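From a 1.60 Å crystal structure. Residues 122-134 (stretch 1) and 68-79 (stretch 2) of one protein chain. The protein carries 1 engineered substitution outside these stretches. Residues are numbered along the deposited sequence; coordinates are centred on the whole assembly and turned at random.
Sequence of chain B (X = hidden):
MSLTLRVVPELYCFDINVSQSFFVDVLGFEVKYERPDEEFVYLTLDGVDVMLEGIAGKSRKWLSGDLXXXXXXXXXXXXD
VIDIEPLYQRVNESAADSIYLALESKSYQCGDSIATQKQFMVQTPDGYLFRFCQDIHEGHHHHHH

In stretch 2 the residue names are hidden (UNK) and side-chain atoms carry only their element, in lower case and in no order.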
# COMPACT_ATOMS: atom_id res chain seq x y z
N VAL B 122 1.53 -8.06 -11.33
CA VAL B 122 1.07 -7.30 -12.48
C VAL B 122 1.39 -5.84 -12.29
O VAL B 122 1.44 -5.35 -11.17
CB VAL B 122 -0.46 -7.46 -12.70
CG1 VAL B 122 -1.22 -6.82 -11.57
CG2 VAL B 122 -0.86 -6.85 -14.03
N GLN B 123 1.62 -5.15 -13.39
CA GLN B 123 1.90 -3.73 -13.34
C GLN B 123 0.71 -3.03 -13.95
O GLN B 123 0.27 -3.38 -15.04
CB GLN B 123 3.16 -3.39 -14.14
CG GLN B 123 3.42 -1.89 -14.20
CD GLN B 123 4.66 -1.56 -14.98
OE1 GLN B 123 4.79 -1.93 -16.15
NE2 GLN B 123 5.59 -0.86 -14.35
N THR B 124 0.17 -2.04 -13.23
CA THR B 124 -0.97 -1.29 -13.72
C THR B 124 -0.45 -0.28 -14.74
O THR B 124 0.76 -0.05 -14.83
CB THR B 124 -1.67 -0.55 -12.58
OG1 THR B 124 -0.87 0.56 -12.15
CG2 THR B 124 -1.88 -1.50 -11.40
N PRO B 125 -1.35 0.35 -15.51
CA PRO B 125 -0.93 1.33 -16.52
C PRO B 125 -0.02 2.44 -16.00
O PRO B 125 0.86 2.93 -16.71
CB PRO B 125 -2.26 1.88 -17.05
CG PRO B 125 -3.20 0.69 -16.89
CD PRO B 125 -2.82 0.19 -15.51
N ASP B 126 -0.23 2.84 -14.74
CA ASP B 126 0.56 3.91 -14.15
C ASP B 126 1.94 3.47 -13.66
O ASP B 126 2.78 4.31 -13.33
CB ASP B 126 -0.21 4.54 -12.99
CG ASP B 126 -1.57 5.06 -13.43
OD1 ASP B 126 -1.62 6.10 -14.13
OD2 ASP B 126 -2.58 4.43 -13.08
N GLY B 127 2.16 2.16 -13.60
CA GLY B 127 3.44 1.64 -13.16
C GLY B 127 3.46 0.91 -11.83
O GLY B 127 4.46 0.29 -11.49
N TYR B 128 2.36 0.96 -11.09
CA TYR B 128 2.28 0.29 -9.78
C TYR B 128 2.36 -1.23 -9.88
O TYR B 128 1.76 -1.85 -10.76
CB TYR B 128 0.99 0.67 -9.06
CG TYR B 128 0.84 2.15 -8.83
CD1 TYR B 128 1.69 2.82 -7.94
CD2 TYR B 128 -0.13 2.89 -9.49
CE1 TYR B 128 1.56 4.18 -7.73
CE2 TYR B 128 -0.26 4.25 -9.28
CZ TYR B 128 0.59 4.89 -8.40
OH TYR B 128 0.47 6.24 -8.19
N LEU B 129 3.11 -1.84 -8.97
CA LEU B 129 3.26 -3.29 -8.97
C LEU B 129 2.43 -3.94 -7.88
O LEU B 129 2.54 -3.58 -6.71
CB LEU B 129 4.72 -3.68 -8.80
CG LEU B 129 5.64 -3.33 -9.97
CD1 LEU B 129 7.07 -3.68 -9.58
CD2 LEU B 129 5.21 -4.12 -11.21
N PHE B 130 1.59 -4.89 -8.28
CA PHE B 130 0.73 -5.64 -7.37
C PHE B 130 1.13 -7.10 -7.39
O PHE B 130 1.28 -7.70 -8.46
CB PHE B 130 -0.74 -5.54 -7.80
CG PHE B 130 -1.42 -4.25 -7.39
CD1 PHE B 130 -2.41 -4.27 -6.42
CD2 PHE B 130 -1.08 -3.05 -7.99
CE1 PHE B 130 -3.07 -3.09 -6.05
CE2 PHE B 130 -1.72 -1.87 -7.63
CZ PHE B 130 -2.72 -1.89 -6.66
N ARG B 131 1.33 -7.68 -6.21
CA ARG B 131 1.66 -9.10 -6.12
C ARG B 131 0.44 -9.75 -5.49
O ARG B 131 0.25 -9.69 -4.27
CB ARG B 131 2.88 -9.32 -5.22
CG ARG B 131 3.31 -10.77 -5.14
CD ARG B 131 3.94 -11.09 -3.80
NE ARG B 131 5.08 -10.23 -3.46
CZ ARG B 131 6.34 -10.47 -3.82
NH1 ARG B 131 6.63 -11.55 -4.53
NH2 ARG B 131 7.31 -9.65 -3.44
N PHE B 132 -0.41 -10.34 -6.32
CA PHE B 132 -1.61 -11.00 -5.82
C PHE B 132 -1.23 -12.35 -5.24
O PHE B 132 -0.46 -13.09 -5.85
CB PHE B 132 -2.63 -11.14 -6.95
CG PHE B 132 -3.22 -9.82 -7.38
CD1 PHE B 132 -4.07 -9.12 -6.54
CD2 PHE B 132 -2.89 -9.26 -8.61
CE1 PHE B 132 -4.58 -7.88 -6.90
CE2 PHE B 132 -3.39 -8.02 -8.99
CZ PHE B 132 -4.24 -7.33 -8.13
N CYS B 133 -1.76 -12.65 -4.06
CA CYS B 133 -1.44 -13.90 -3.38
C CYS B 133 -2.67 -14.62 -2.85
O CYS B 133 -3.62 -13.99 -2.38
CB CYS B 133 -0.53 -13.64 -2.18
SG CYS B 133 0.96 -12.68 -2.48
N GLN B 134 -2.62 -15.95 -2.89
CA GLN B 134 -3.70 -16.77 -2.35
C GLN B 134 -3.05 -17.88 -1.54
O GLN B 134 -2.23 -18.64 -2.07
CB GLN B 134 -4.54 -17.40 -3.46
CG GLN B 134 -5.78 -18.09 -2.90
CD GLN B 134 -6.32 -19.15 -3.83
OE1 GLN B 134 -6.50 -18.92 -5.02
NE2 GLN B 134 -6.59 -20.34 -3.28
N UNK B 68 6.00 10.90 -12.91
CA UNK B 68 6.40 10.38 -14.21
C UNK B 68 6.35 8.86 -14.24
O UNK B 68 6.78 8.23 -13.27
c UNK B 68 9.31 12.86 -15.03
c UNK B 68 7.79 10.88 -14.59
c UNK B 68 7.91 12.40 -14.67
o UNK B 68 9.52 14.09 -15.12
o UNK B 68 10.19 11.99 -15.22
N UNK B 69 5.81 8.28 -15.29
CA UNK B 69 5.72 6.83 -15.40
C UNK B 69 7.13 6.24 -15.36
O UNK B 69 8.03 6.74 -16.02
c UNK B 69 5.05 4.95 -16.96
c UNK B 69 5.04 6.43 -16.71
c UNK B 69 6.13 2.96 -17.83
c UNK B 69 5.07 2.18 -17.38
c UNK B 69 4.00 2.77 -16.72
c UNK B 69 3.99 4.15 -16.51
c UNK B 69 6.11 4.34 -17.62
N UNK B 70 7.33 5.16 -14.60
CA UNK B 70 6.35 4.45 -13.76
C UNK B 70 6.29 5.00 -12.34
O UNK B 70 7.30 5.35 -11.76
c UNK B 70 6.85 3.02 -13.80
c UNK B 70 8.34 3.22 -13.76
c UNK B 70 8.57 4.36 -14.74
N UNK B 71 5.08 5.08 -11.79
CA UNK B 71 4.91 5.56 -10.43
C UNK B 71 5.07 4.42 -9.44
O UNK B 71 5.08 3.25 -9.84
c UNK B 71 4.16 8.56 -10.69
c UNK B 71 3.24 7.42 -11.12
c UNK B 71 3.53 6.19 -10.26
c UNK B 71 1.77 7.80 -10.97
N UNK B 72 5.19 4.77 -8.16
CA UNK B 72 5.32 3.78 -7.10
C UNK B 72 6.63 3.02 -6.98
O UNK B 72 6.67 1.95 -6.37
N UNK B 73 7.71 3.57 -7.53
CA UNK B 73 8.99 2.88 -7.45
C UNK B 73 9.33 2.48 -6.02
O UNK B 73 9.14 3.27 -5.09
c UNK B 73 10.12 3.76 -8.02
o UNK B 73 10.26 4.95 -7.27
N UNK B 74 9.80 1.25 -5.86
CA UNK B 74 10.16 0.75 -4.55
C UNK B 74 9.02 0.07 -3.80
O UNK B 74 9.25 -0.56 -2.77
N UNK B 75 7.80 0.21 -4.31
CA UNK B 75 6.65 -0.40 -3.65
C UNK B 75 6.07 -1.61 -4.38
O UNK B 75 5.91 -1.61 -5.60
c UNK B 75 5.50 0.61 -3.46
c UNK B 75 6.03 1.88 -2.87
c UNK B 75 4.43 0.02 -2.54
N UNK B 76 5.76 -2.64 -3.60
CA UNK B 76 5.16 -3.85 -4.11
C UNK B 76 3.99 -4.12 -3.16
O UNK B 76 4.18 -4.26 -1.96
n UNK B 76 5.74 -7.32 -3.52
c UNK B 76 6.16 -5.01 -4.08
c UNK B 76 5.52 -6.34 -4.39
o UNK B 76 4.82 -6.49 -5.39
N UNK B 77 2.77 -4.13 -3.71
CA UNK B 77 1.57 -4.35 -2.90
C UNK B 77 1.24 -5.84 -2.81
O UNK B 77 0.80 -6.43 -3.79
c UNK B 77 0.80 0.68 -3.53
c UNK B 77 0.52 -2.11 -3.53
c UNK B 77 0.98 -0.04 -4.71
c UNK B 77 0.48 0.01 -2.35
c UNK B 77 0.84 -1.44 -4.70
c UNK B 77 0.35 -1.38 -2.36
c UNK B 77 0.38 -3.62 -3.52
N UNK B 78 1.48 -6.45 -1.65
CA UNK B 78 1.16 -7.87 -1.48
C UNK B 78 -0.33 -7.87 -1.17
O UNK B 78 -0.75 -7.54 -0.06
n UNK B 78 1.82 -10.65 2.28
c UNK B 78 1.52 -9.91 -0.01
c UNK B 78 2.37 -10.54 1.07
c UNK B 78 1.95 -8.48 -0.32
o UNK B 78 3.52 -10.93 0.83
N UNK B 79 -1.10 -8.28 -2.17
CA UNK B 79 -2.56 -8.26 -2.10
C UNK B 79 -3.23 -9.63 -2.04
O UNK B 79 -3.17 -10.40 -3.00
c UNK B 79 -4.47 -4.54 -3.13
c UNK B 79 -7.29 -4.85 -3.28
c UNK B 79 -5.33 -3.45 -3.08
c UNK B 79 -5.53 -7.99 -3.45
c UNK B 79 -5.03 -5.82 -3.26
c UNK B 79 -6.43 -5.95 -3.33
c UNK B 79 -3.04 -7.50 -3.34
n UNK B 79 -6.71 -7.29 -3.45
c UNK B 79 -4.48 -7.14 -3.34
c UNK B 79 -6.72 -3.61 -3.15
O HOH W 1 6.34 0.96 -9.47
O HOH W 2 4.31 -0.07 -7.17

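Position 68 carries three carbons in a row, the last bearing two oxygens, a carboxylate on a two-methylene arm: Glu68. It touches nothing on stretch 1.

Position 69 has one carbon and then a six-carbon ring without a hydroxyl, hence Phe69. Its ring lies along the turn from Thr124 to Gly127, with CE1 3.1 Å from Pro125 O.

At 70, three carbons close onto the backbone N, which defines Pro70; the peptide bond before it is cis. Its CB is 3.7 Å from Gly127 CA. An ideal CB on Gly127 would fall 2.5 Å from Pro70 CB, so this approach requires the bare glycine.

Position 71 has four carbons forked at the second, which identifies Leu71. Its CB packs 3.7 Å from Tyr128 CZ, while its N donates to Asp126 O (2.9 Å, 178°).

Position 72 has no side-chain atoms: Gly72. Its phi is positive, and an ideal CB would sit 2.6 Å from Tyr128 CD1, a clash.

Position 73, one carbon and one oxygen, is Ser73; 74, with no side-chain atoms, is Gly74. Neither meets stretch 1. Position 75 has one carbon bearing two more, so it is Val75, whose N closes the type II turn on Gly72 O at 2.9 Å.

Position 76 has two carbons, the second with one oxygen and one nitrogen: Asn76. Its amide end reaches the Arg131 guanidinium, but its modelled orientation is doubtful.

Position 77 shows one carbon and a six-carbon ring, Phe77. Its CD2 lies over a face of the Phe130 ring, 3.9 Å from Phe130 CE2; the planes meet at 37°.

Position 78 has three carbons ending in one oxygen and one nitrogen, Gln78; its CG is 3.8 Å from Cys133 SG.

Position 79 holds fused five- and six-membered rings with one nitrogen, Trp79. The edge of Phe132 is directed at its face (Phe132 CE1 to Trp79 CD1, 3.6 Å).

The contact is a parallel strand pairing preceded by a loop anchor. Four alternating bonds define its ladder: Phe77 N to Leu129 O (3.1 Å), Arg131 N to Phe77 O (2.8 Å), Trp79 N to Arg131 O (2.9 Å) and Cys133 N to Trp79 O (2.9 Å). Phe130, Phe132, Phe77 and Trp79 share one sheet face and form an aromatic cluster; Arg131 and Gln78 occupy the other. Water 1 lies 2.6 Å from Leu71 O and 2.8 Å from Gly127 O, two neighbouring carbonyl oxygens that cannot bond to each other; water 2, at the start of the paired strands, accepts from Leu129 N (2.8 Å) and lies 2.7 Å from Val75 O.

Stretch 2 (68-79) EFPLGSGVNFQW
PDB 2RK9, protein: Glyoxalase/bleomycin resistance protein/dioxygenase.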